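Side-chain contacts in glutamyl-tRNA(Gln) amidotransferase subunit F, mitochondrial (PDB 4N0H), which is a small GatC-like subunit of the yeast mitochondrial glutamyl-tRNA(Gln) amidotransferase, an extended chain that packs against its partner subunits: residues C[52-55]-C[56-59]; C[76-79]-C[80-83]. All coordinates share one frame; numbering follows the deposited sequence.

Contact 1: C[52-55]-C[56-59]; sequences KKLL and RLSG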
loop_
_atom_site.group_PDB
_atom_site.type_symbol
_atom_site.label_atom_id
_atom_site.label_comp_id
_atom_site.label_asym_id
_atom_site.label_seq_id
_atom_site.Cartn_x
_atom_site.Cartn_y
_atom_site.Cartn_z
ATOM N N LYS C 52 1.561 -24.288 -7.899
ATOM C CA LYS C 52 0.519 -24.088 -8.901
ATOM C C LYS C 52 -0.612 -23.220 -8.349
ATOM O O LYS C 52 -1.128 -22.341 -9.046
ATOM C CB LYS C 52 -0.016 -25.429 -9.408
ATOM C CG LYS C 52 1.017 -26.235 -10.184
ATOM C CD LYS C 52 0.418 -27.495 -10.786
ATOM C CE LYS C 52 1.461 -28.272 -11.574
ATOM N NZ LYS C 52 0.904 -29.535 -12.147
ATOM N N LYS C 53 -0.982 -23.463 -7.094
ATOM C CA LYS C 53 -1.966 -22.630 -6.414
ATOM C C LYS C 53 -1.488 -21.181 -6.347
ATOM O O LYS C 53 -2.241 -20.258 -6.640
ATOM C CB LYS C 53 -2.239 -23.154 -5.003
ATOM C CG LYS C 53 -3.183 -22.267 -4.201
ATOM C CD LYS C 53 -3.325 -22.730 -2.758
ATOM C CE LYS C 53 -2.881 -21.640 -1.793
ATOM N NZ LYS C 53 -3.386 -21.865 -0.408
ATOM N N LEU C 54 -0.228 -20.998 -5.969
ATOM C CA LEU C 54 0.371 -19.670 -5.857
ATOM C C LEU C 54 0.413 -18.932 -7.196
ATOM O O LEU C 54 0.151 -17.731 -7.259
ATOM C CB LEU C 54 1.782 -19.773 -5.267
ATOM C CG LEU C 54 2.027 -19.285 -3.836
ATOM C CD1 LEU C 54 0.739 -18.915 -3.110
ATOM C CD2 LEU C 54 2.813 -20.320 -3.044
ATOM N N LEU C 55 0.744 -19.652 -8.263
ATOM C CA LEU C 55 0.788 -19.066 -9.605
ATOM C C LEU C 55 -0.595 -18.596 -10.059
ATOM O O LEU C 55 -0.725 -17.592 -10.757
ATOM C CB LEU C 55 1.363 -20.069 -10.613
ATOM C CG LEU C 55 2.864 -20.358 -10.522
ATOM C CD1 LEU C 55 3.217 -21.648 -11.257
ATOM C CD2 LEU C 55 3.684 -19.188 -11.054
ATOM N N ARG C 56 -1.623 -19.336 -9.658
ATOM C CA ARG C 56 -3.000 -18.995 -9.986
ATOM C C ARG C 56 -3.459 -17.743 -9.236
ATOM O O ARG C 56 -4.066 -16.844 -9.816
ATOM C CB ARG C 56 -3.920 -20.179 -9.673
ATOM C CG ARG C 56 -5.381 -19.809 -9.490
ATOM C CD ARG C 56 -6.258 -21.050 -9.394
ATOM N NE ARG C 56 -5.855 -21.946 -8.311
ATOM C CZ ARG C 56 -6.259 -21.826 -7.049
ATOM N NH1 ARG C 56 -7.073 -20.839 -6.696
ATOM N NH2 ARG C 56 -5.845 -22.694 -6.135
ATOM N N LEU C 57 -3.157 -17.683 -7.944
ATOM C CA LEU C 57 -3.515 -16.522 -7.133
ATOM C C LEU C 57 -2.754 -15.285 -7.589
ATOM O O LEU C 57 -3.229 -14.161 -7.437
ATOM C CB LEU C 57 -3.238 -16.796 -5.653
ATOM C CG LEU C 57 -4.094 -17.906 -5.036
ATOM C CD1 LEU C 57 -3.657 -18.207 -3.611
ATOM C CD2 LEU C 57 -5.568 -17.522 -5.078
ATOM N N SER C 58 -1.573 -15.502 -8.159
ATOM C CA SER C 58 -0.737 -14.413 -8.652
ATOM C C SER C 58 -1.119 -14.013 -10.075
ATOM O O SER C 58 -0.566 -13.059 -10.631
ATOM C CB SER C 58 0.739 -14.813 -8.614
ATOM O OG SER C 58 1.132 -15.202 -7.307
ATOM N N GLY C 59 -2.061 -14.746 -10.662
ATOM C CA GLY C 59 -2.487 -14.487 -12.025
ATOM C C GLY C 59 -1.315 -14.617 -12.978
ATOM O O GLY C 59 -1.110 -13.776 -13.860
#
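The last turn of helix 48-57 ends in a Schellman motif at G59, and just before it S58 turns back onto L54. The carbonyl oxygen of L54 takes two bonds from one residue: S58 N lies 3.0 Å from L54 O, and the hydroxyl S58 OG, also a donor, comes within 2.7 Å of L54 O. The two arrive from opposite faces of the carbonyl plane, so this oxygen is gripped from both. The hydroxyl gets there because S58 OG stands anti to its own carbonyl carbon (chi1 -56°), turned back along the helix. G59, with positive phi, contributes one of the motif's bonds, G59 N to R56 O at 3.0 Å. On the outer side, R56 bends at chi3 (57°), which folds its guanidinium back over the helix; R56 NH2 meets the aliphatic K53 CG at 3.3 Å, while K53 O sits above one face of the group, offset toward the rim. The ammonium of K53 stays well apart, with K53 NZ 6.3 Å from R56 NH2, and its stem passes across L57, K53 CE lying 4.0 Å from L57 CD1. L57 packs on R284 of subunit B and S58 OG bonds to a polar side chain of another protein chain, whereas the buried L54 and L55 reach helix 67-81, L54 against L74 and L55 against I67 and I70.

Contact 2: C[76-79]-C[80-83]; sequences KQLS and FINK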
loop_
_atom_site.group_PDB
_atom_site.type_symbol
_atom_site.label_atom_id
_atom_site.label_comp_id
_atom_site.label_asym_id
_atom_site.label_seq_id
_atom_site.Cartn_x
_atom_site.Cartn_y
_atom_site.Cartn_z
ATOM N N LYS C 76 14.078 -21.336 -0.001
ATOM C CA LYS C 76 15.143 -20.499 0.541
ATOM C C LYS C 76 14.579 -19.219 1.141
ATOM O O LYS C 76 14.984 -18.798 2.227
ATOM C CB LYS C 76 16.164 -20.151 -0.545
ATOM C CG LYS C 76 16.875 -21.357 -1.139
ATOM C CD LYS C 76 17.900 -20.935 -2.175
ATOM C CE LYS C 76 18.680 -22.130 -2.699
ATOM N NZ LYS C 76 19.721 -21.719 -3.683
ATOM N N GLN C 77 13.645 -18.600 0.425
ATOM C CA GLN C 77 13.017 -17.371 0.892
ATOM C C GLN C 77 12.309 -17.597 2.219
ATOM O O GLN C 77 12.457 -16.813 3.152
ATOM C CB GLN C 77 12.026 -16.847 -0.150
ATOM C CG GLN C 77 12.681 -16.289 -1.403
ATOM C CD GLN C 77 11.679 -16.018 -2.508
ATOM O OE1 GLN C 77 10.647 -16.683 -2.601
ATOM N NE2 GLN C 77 11.978 -15.037 -3.352
ATOM N N LEU C 78 11.544 -18.681 2.299
ATOM C CA LEU C 78 10.783 -18.984 3.502
ATOM C C LEU C 78 11.681 -19.323 4.686
ATOM O O LEU C 78 11.379 -18.958 5.816
ATOM C CB LEU C 78 9.788 -20.113 3.243
ATOM C CG LEU C 78 8.655 -19.758 2.281
ATOM C CD1 LEU C 78 7.710 -20.945 2.087
ATOM C CD2 LEU C 78 7.915 -18.531 2.773
ATOM N N SER C 79 12.788 -20.013 4.432
ATOM C CA SER C 79 13.716 -20.333 5.510
ATOM C C SER C 79 14.322 -19.051 6.085
ATOM O O SER C 79 14.592 -18.967 7.280
ATOM C CB SER C 79 14.813 -21.293 5.038
ATOM O OG SER C 79 15.664 -20.678 4.087
ATOM N N PHE C 80 14.526 -18.052 5.234
ATOM C CA PHE C 80 15.025 -16.767 5.712
ATOM C C PHE C 80 13.997 -16.039 6.584
ATOM O O PHE C 80 14.300 -15.657 7.709
ATOM C CB PHE C 80 15.480 -15.875 4.555
ATOM C CG PHE C 80 16.075 -14.568 5.001
ATOM C CD1 PHE C 80 17.351 -14.521 5.541
ATOM C CD2 PHE C 80 15.355 -13.388 4.885
ATOM C CE1 PHE C 80 17.901 -13.321 5.961
ATOM C CE2 PHE C 80 15.899 -12.183 5.297
ATOM C CZ PHE C 80 17.176 -12.152 5.838
ATOM N N ILE C 81 12.777 -15.861 6.081
ATOM C CA ILE C 81 11.781 -15.104 6.840
ATOM C C ILE C 81 11.234 -15.865 8.054
ATOM O O ILE C 81 10.753 -15.252 9.006
ATOM C CB ILE C 81 10.628 -14.571 5.958
ATOM C CG1 ILE C 81 9.737 -15.705 5.461
ATOM C CG2 ILE C 81 11.170 -13.762 4.792
ATOM C CD1 ILE C 81 8.586 -15.221 4.602
ATOM N N ASN C 82 11.331 -17.193 8.038
ATOM C CA ASN C 82 10.858 -17.992 9.171
ATOM C C ASN C 82 11.748 -17.890 10.414
ATOM O O ASN C 82 11.443 -18.481 11.446
ATOM C CB ASN C 82 10.653 -19.464 8.785
ATOM C CG ASN C 82 9.467 -19.672 7.852
ATOM O OD1 ASN C 82 8.507 -18.900 7.855
ATOM N ND2 ASN C 82 9.534 -20.727 7.048
ATOM N N LYS C 83 12.840 -17.139 10.314
ATOM C CA LYS C 83 13.652 -16.813 11.482
ATOM C C LYS C 83 12.829 -16.029 12.508
ATOM O O LYS C 83 13.171 -15.975 13.689
ATOM C CB LYS C 83 14.882 -16.001 11.074
ATOM C CG LYS C 83 15.874 -16.761 10.213
ATOM C CD LYS C 83 16.944 -15.835 9.659
ATOM C CE LYS C 83 17.869 -16.570 8.699
ATOM N NZ LYS C 83 18.675 -17.607 9.395
#
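With chi1 at 70°, I81 holds CG1 between its backbone N and carbonyl carbon, and the extended chi2 carries CD1 back along the helix to L78. There I81 CD1 rests 3.8 Å from L78 CD2, the two side chains running side by side and pointing the same way. S79 takes a similar first torsion (67°), which swings its hydroxyl over the preceding turn, where S79 OG donates to K76 O at 2.7 Å. That oxygen also accepts the helical bond from F80 N, 3.1 Å from K76 O, and both donors come from the same face of its plane. The next bond, I81 N to Q77 O at 3.1 Å, is straighter (166°) and lies in the carbonyl plane. Beyond it, the amide of N82 is held by another protein chain, a polar side chain of which bonds to N82 OD1. The same chain packs on L78 with an aromatic side chain and on F80 with an apolar one. This is the C-terminal end of an amphipathic helix: regular i to i+4 bonding gives way to a 3-10 segment at 82-83, a serine hydroxyl turns back onto the backbone, and L78 and I81, one turn apart, pair on the side turned to another protein chain.

Overall arrangement
Contact 1 comes first along the chain, at the C-terminal end of helix 48-57, and contact 2 follows at the end of helix 67-81, the next helix in sequence. Their centres are about 20 Å apart and their nearest atoms about 7 Å, so the two do not touch. They are joined instead through the fold: leucines of contact 1 pack on the early and middle part of helix 67-81, whose far end carries contact 2. Both belong to the region characteristic of the subunit F family, of the GatC-like clan, and both meet another protein chain of the assembly. In a chain so extended, these consecutive helices pack together along the first half of the second and both face partner subunits.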